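Long-range contacts in pseudoazurin (Blue copper protein) (PDB 3TU6), which binds one copper ion per subunit and, as a cupredoxin, probably carries electrons in the periplasm: residues A[8-13]-A[40-45]; A[30-35]-A[65-70]. One frame throughout, in Å; residues are numbered along the deposited sequence.

Interaction 1: residues A[8-13]-A[40-45]; sequences MLNKAA and KGHNSA. With CU (copper (II) ion), chain B.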
# COMPACT_ATOMS: atom_id res chain seq x y z
N MET A 8 -10.56 -0.92 -1.28
CA MET A 8 -10.18 -2.33 -1.26
C MET A 8 -11.23 -3.09 -2.08
O MET A 8 -12.40 -3.16 -1.68
CB MET A 8 -10.11 -2.85 0.18
CG MET A 8 -9.29 -1.96 1.11
SD MET A 8 -8.98 -2.65 2.75
CE MET A 8 -10.62 -2.54 3.48
N LEU A 9 -10.81 -3.64 -3.22
CA LEU A 9 -11.74 -4.13 -4.24
C LEU A 9 -11.43 -5.55 -4.71
O LEU A 9 -10.27 -5.98 -4.73
CB LEU A 9 -11.71 -3.20 -5.45
CG LEU A 9 -12.23 -1.78 -5.25
CD1 LEU A 9 -11.75 -0.88 -6.37
CD2 LEU A 9 -13.74 -1.77 -5.16
N ASN A 10 -12.48 -6.26 -5.11
CA ASN A 10 -12.34 -7.57 -5.75
C ASN A 10 -11.87 -7.43 -7.19
O ASN A 10 -11.04 -8.20 -7.65
CB ASN A 10 -13.66 -8.34 -5.71
CG ASN A 10 -14.04 -8.79 -4.31
OD1 ASN A 10 -13.34 -8.51 -3.33
ND2 ASN A 10 -15.16 -9.49 -4.20
N LYS A 11 -12.43 -6.45 -7.90
CA LYS A 11 -12.09 -6.18 -9.29
C LYS A 11 -11.81 -4.69 -9.49
O LYS A 11 -12.67 -3.85 -9.20
CB LYS A 11 -13.23 -6.63 -10.20
CG LYS A 11 -12.97 -6.49 -11.70
CD LYS A 11 -11.90 -7.44 -12.19
CE LYS A 11 -11.82 -7.44 -13.71
NZ LYS A 11 -10.75 -8.35 -14.22
N ALA A 12 -10.61 -4.37 -9.97
CA ALA A 12 -10.20 -2.98 -10.19
C ALA A 12 -10.57 -2.50 -11.60
O ALA A 12 -11.06 -3.28 -12.42
CB ALA A 12 -8.70 -2.83 -9.96
N ALA A 13 -10.33 -1.22 -11.86
CA ALA A 13 -10.60 -0.63 -13.17
C ALA A 13 -9.67 -1.19 -14.25
O ALA A 13 -10.11 -1.44 -15.38
CB ALA A 13 -10.46 0.89 -13.10
N LYS A 40 -16.16 -6.59 0.40
CA LYS A 40 -15.85 -7.18 1.70
C LYS A 40 -14.79 -8.28 1.59
O LYS A 40 -14.53 -8.81 0.51
CB LYS A 40 -17.12 -7.76 2.34
CG LYS A 40 -18.27 -6.76 2.49
CD LYS A 40 -17.90 -5.59 3.39
CE LYS A 40 -19.10 -4.69 3.64
NZ LYS A 40 -18.77 -3.54 4.53
N GLY A 41 -14.18 -8.60 2.73
CA GLY A 41 -13.19 -9.67 2.82
C GLY A 41 -11.74 -9.21 2.73
O GLY A 41 -10.84 -10.05 2.70
N HIS A 42 -11.52 -7.90 2.71
CA HIS A 42 -10.16 -7.35 2.63
C HIS A 42 -9.76 -6.63 3.91
O HIS A 42 -10.60 -6.24 4.72
CB HIS A 42 -10.04 -6.36 1.46
CG HIS A 42 -10.52 -6.90 0.16
ND1 HIS A 42 -9.79 -7.80 -0.59
CD2 HIS A 42 -11.65 -6.66 -0.55
CE1 HIS A 42 -10.46 -8.10 -1.69
NE2 HIS A 42 -11.59 -7.42 -1.69
N ASN A 43 -8.45 -6.48 4.09
CA ASN A 43 -7.90 -5.64 5.15
C ASN A 43 -6.68 -4.88 4.63
O ASN A 43 -6.25 -5.09 3.49
CB ASN A 43 -7.52 -6.49 6.37
CG ASN A 43 -6.16 -7.17 6.24
OD1 ASN A 43 -5.88 -7.84 5.24
ND2 ASN A 43 -5.32 -7.01 7.25
N SER A 44 -6.15 -3.99 5.46
CA SER A 44 -4.91 -3.28 5.15
C SER A 44 -3.97 -3.36 6.34
O SER A 44 -4.33 -2.96 7.45
CB SER A 44 -5.20 -1.82 4.80
OG SER A 44 -4.00 -1.14 4.48
N ALA A 45 -2.76 -3.87 6.10
CA ALA A 45 -1.73 -3.97 7.13
C ALA A 45 -0.36 -3.68 6.53
O ALA A 45 -0.07 -4.11 5.42
CB ALA A 45 -1.75 -5.36 7.76
CU CU B . -7.98 -8.56 -0.19
O HOH W 1 -16.50 -9.38 -1.58

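Interaction 2: residues A[30-35]-A[65-70]; sequences GDTVTF and EITVTL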
# COMPACT_ATOMS: atom_id res chain seq x y z
N GLY A 30 2.44 14.16 6.91
CA GLY A 30 1.33 14.66 7.72
C GLY A 30 -0.05 14.36 7.16
O GLY A 30 -1.05 14.54 7.86
N ASP A 31 -0.12 13.90 5.91
CA ASP A 31 -1.38 13.52 5.28
C ASP A 31 -1.90 12.20 5.85
O ASP A 31 -1.15 11.46 6.49
CB ASP A 31 -1.22 13.40 3.76
CG ASP A 31 -0.96 14.73 3.07
OD1 ASP A 31 -1.23 15.80 3.67
OD2 ASP A 31 -0.48 14.71 1.92
N THR A 32 -3.17 11.91 5.60
CA THR A 32 -3.78 10.65 6.01
C THR A 32 -4.33 9.88 4.81
O THR A 32 -4.72 10.48 3.80
CB THR A 32 -4.94 10.87 7.01
OG1 THR A 32 -5.99 11.62 6.38
CG2 THR A 32 -4.45 11.60 8.25
N VAL A 33 -4.36 8.55 4.93
CA VAL A 33 -4.98 7.68 3.94
C VAL A 33 -6.00 6.78 4.64
O VAL A 33 -5.66 6.08 5.60
CB VAL A 33 -3.93 6.81 3.22
CG1 VAL A 33 -4.61 5.71 2.40
CG2 VAL A 33 -3.05 7.67 2.33
N THR A 34 -7.24 6.81 4.16
CA THR A 34 -8.31 5.99 4.70
C THR A 34 -8.64 4.86 3.74
O THR A 34 -8.84 5.09 2.54
CB THR A 34 -9.58 6.83 4.94
OG1 THR A 34 -9.29 7.91 5.83
CG2 THR A 34 -10.70 5.97 5.53
N PHE A 35 -8.69 3.64 4.26
CA PHE A 35 -9.01 2.47 3.44
C PHE A 35 -10.51 2.22 3.46
O PHE A 35 -11.13 2.27 4.51
CB PHE A 35 -8.22 1.26 3.93
CG PHE A 35 -6.75 1.35 3.63
CD1 PHE A 35 -6.26 0.89 2.42
CD2 PHE A 35 -5.88 1.95 4.52
CE1 PHE A 35 -4.92 0.99 2.13
CE2 PHE A 35 -4.53 2.06 4.23
CZ PHE A 35 -4.05 1.58 3.02
N GLU A 65 -12.31 -0.02 8.06
CA GLU A 65 -11.96 1.14 7.25
C GLU A 65 -11.00 2.04 8.03
O GLU A 65 -11.38 3.11 8.51
CB GLU A 65 -13.22 1.90 6.83
CG GLU A 65 -14.16 1.05 6.00
CD GLU A 65 -15.26 1.86 5.33
OE1 GLU A 65 -15.80 2.78 5.97
OE2 GLU A 65 -15.57 1.57 4.15
N ILE A 66 -9.76 1.58 8.15
CA ILE A 66 -8.77 2.23 9.00
C ILE A 66 -8.16 3.46 8.32
O ILE A 66 -7.90 3.46 7.12
CB ILE A 66 -7.64 1.24 9.41
CG1 ILE A 66 -6.79 1.81 10.54
CG2 ILE A 66 -6.76 0.88 8.21
CD1 ILE A 66 -5.81 0.82 11.13
N THR A 67 -7.95 4.52 9.11
CA THR A 67 -7.24 5.71 8.65
C THR A 67 -5.85 5.70 9.26
O THR A 67 -5.70 5.63 10.48
CB THR A 67 -7.98 6.99 9.06
OG1 THR A 67 -9.25 7.04 8.40
CG2 THR A 67 -7.17 8.23 8.67
N VAL A 68 -4.83 5.78 8.40
CA VAL A 68 -3.44 5.76 8.84
C VAL A 68 -2.80 7.14 8.74
O VAL A 68 -3.12 7.92 7.84
CB VAL A 68 -2.60 4.74 8.02
CG1 VAL A 68 -3.22 3.35 8.11
CG2 VAL A 68 -2.47 5.18 6.57
N THR A 69 -1.91 7.44 9.68
CA THR A 69 -1.16 8.69 9.69
C THR A 69 0.19 8.47 9.01
O THR A 69 0.77 7.39 9.12
CB THR A 69 -0.91 9.18 11.13
OG1 THR A 69 -0.22 8.16 11.88
CG2 THR A 69 -2.23 9.50 11.82
N LEU A 70 0.68 9.49 8.31
CA LEU A 70 1.90 9.38 7.52
C LEU A 70 2.85 10.53 7.83
O LEU A 70 3.08 11.41 6.99
CB LEU A 70 1.55 9.36 6.03
CG LEU A 70 0.63 8.23 5.56
CD1 LEU A 70 0.11 8.51 4.16
CD2 LEU A 70 1.35 6.89 5.61
O HOH W 2 -0.86 11.98 9.49

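Interaction 1: residues A[8-13]-A[40-45]
N10 holds the outer nitrogen of H42, a ligand of the type 1 (blue) copper site of this cupredoxin. The polar contact centres on one bond. NE2 of H42 donates to OD1 of N10 at 2.6 Å. The donor lies nearly along the C=O axis of the amide, and OD1 is tilted slightly out of the imidazole plane. The bond is bent, with 144° at the hydrogen. Amide and ring are turned 70° against each other. The other amide branch is also used: ND2 of N10 donates to a water at 2.9 Å, and that water donates to the carbonyl O of K40. With both branches engaged, the amide is held against flipping. An alanine in place of N10 would probably leave H42 NE2 without this acceptor and the imidazole less firmly fixed in its rotation.

The metal bond is on the far side of the ring, where ND1 of H42 binds copper at 2.0 Å. C80, H83 and M88 complete the site. N10 is thus a second-shell residue, placed to steady the rotation of a first-shell ligand.

Van der Waals packing is carried mainly by M8, in strand 3-9. Its CB lies 3.7 Å from CB of H42. The backbone also takes part: N of L9 lies over one face of the imidazole. The M8 chain bends at chi3 (-71°), which turns CE back to 3.9 Å from the carbonyl O of H42. The sulphur runs past the next peptide, with M8 SD 3.7 Å from N43 C.

Interaction 2: residues A[30-35]-A[65-70]
An antiparallel strand pair at one margin of the beta-sheet joins 30-35 to 65-70. T32 faces T69 and T34 faces T67 as non-hydrogen-bonded pairs, and V33 with V68 is the hydrogen-bonded pair between them. V68 N donates to V33 O at 2.9 Å, and V33 N donates back to V68 O. F35 N to I66 O continues the bonding at one end. At the other, G30 N meets L70 O almost straight (177° at the hydrogen). A water accepts from L70 N and donates weakly to G30 O.

On the threonine face, the hydroxyls of T34 and T67 hydrogen-bond tip to tip, OG1 to OG1 at 2.7 Å; either could be the donor. Both have OG1 anti to the carbonyl carbon (chi1 -58° and -64°), which turns the two hydroxyls toward each other. CG2 of T67 also reaches CB of T32, at 3.8 Å.

In the cupredoxin barrel, strand 67-69 is an outermost strand of the sheet within this chain, and strand 32-36 lies between it and strand 3-9. The valine face turns inward. There CG2 of V33 crosses CD1 of L70 at 3.7 Å, while CB of V33 meets CG2 of V68. I92 of strand 89-94 touches both V33 and L70.

F35 lies alongside I66, CD2 to CG2 at 3.9 Å. The carbonyl O of I66 sits in the plane of the phenyl ring, at its edge. One ring face carries CG1 of V33, offset toward the rim. Y78 meets the ring edge-to-face. The carbonyl O of F35 is buried without a hydrogen-bond partner in the model; E65 CA approaches F35 O at 3.1 Å in a bent CA-H...O contact.

Overall arrangement
Interactions 1 and 2 have centres about 16 Å apart. Strands 3-9 and 32-36, neighbours in one sheet, carry 8-9 of interaction 1 and 32-35 of interaction 2. Their segments alternate along the chain: 8-13, 30-35, 40-45, 65-70. F35 joins the two contacts by packing against both segments of interaction 1. Its CZ lies 3.1 Å from OG of S44, and its CB lies 4.1 Å from SD of M8. Interaction 1 supplies a copper ligand directly. Interaction 2 stands back from the metal: between nearest atoms, the side chain of F35 is about 10 Å from copper and about 8 Å from the side chains of H42 and M88.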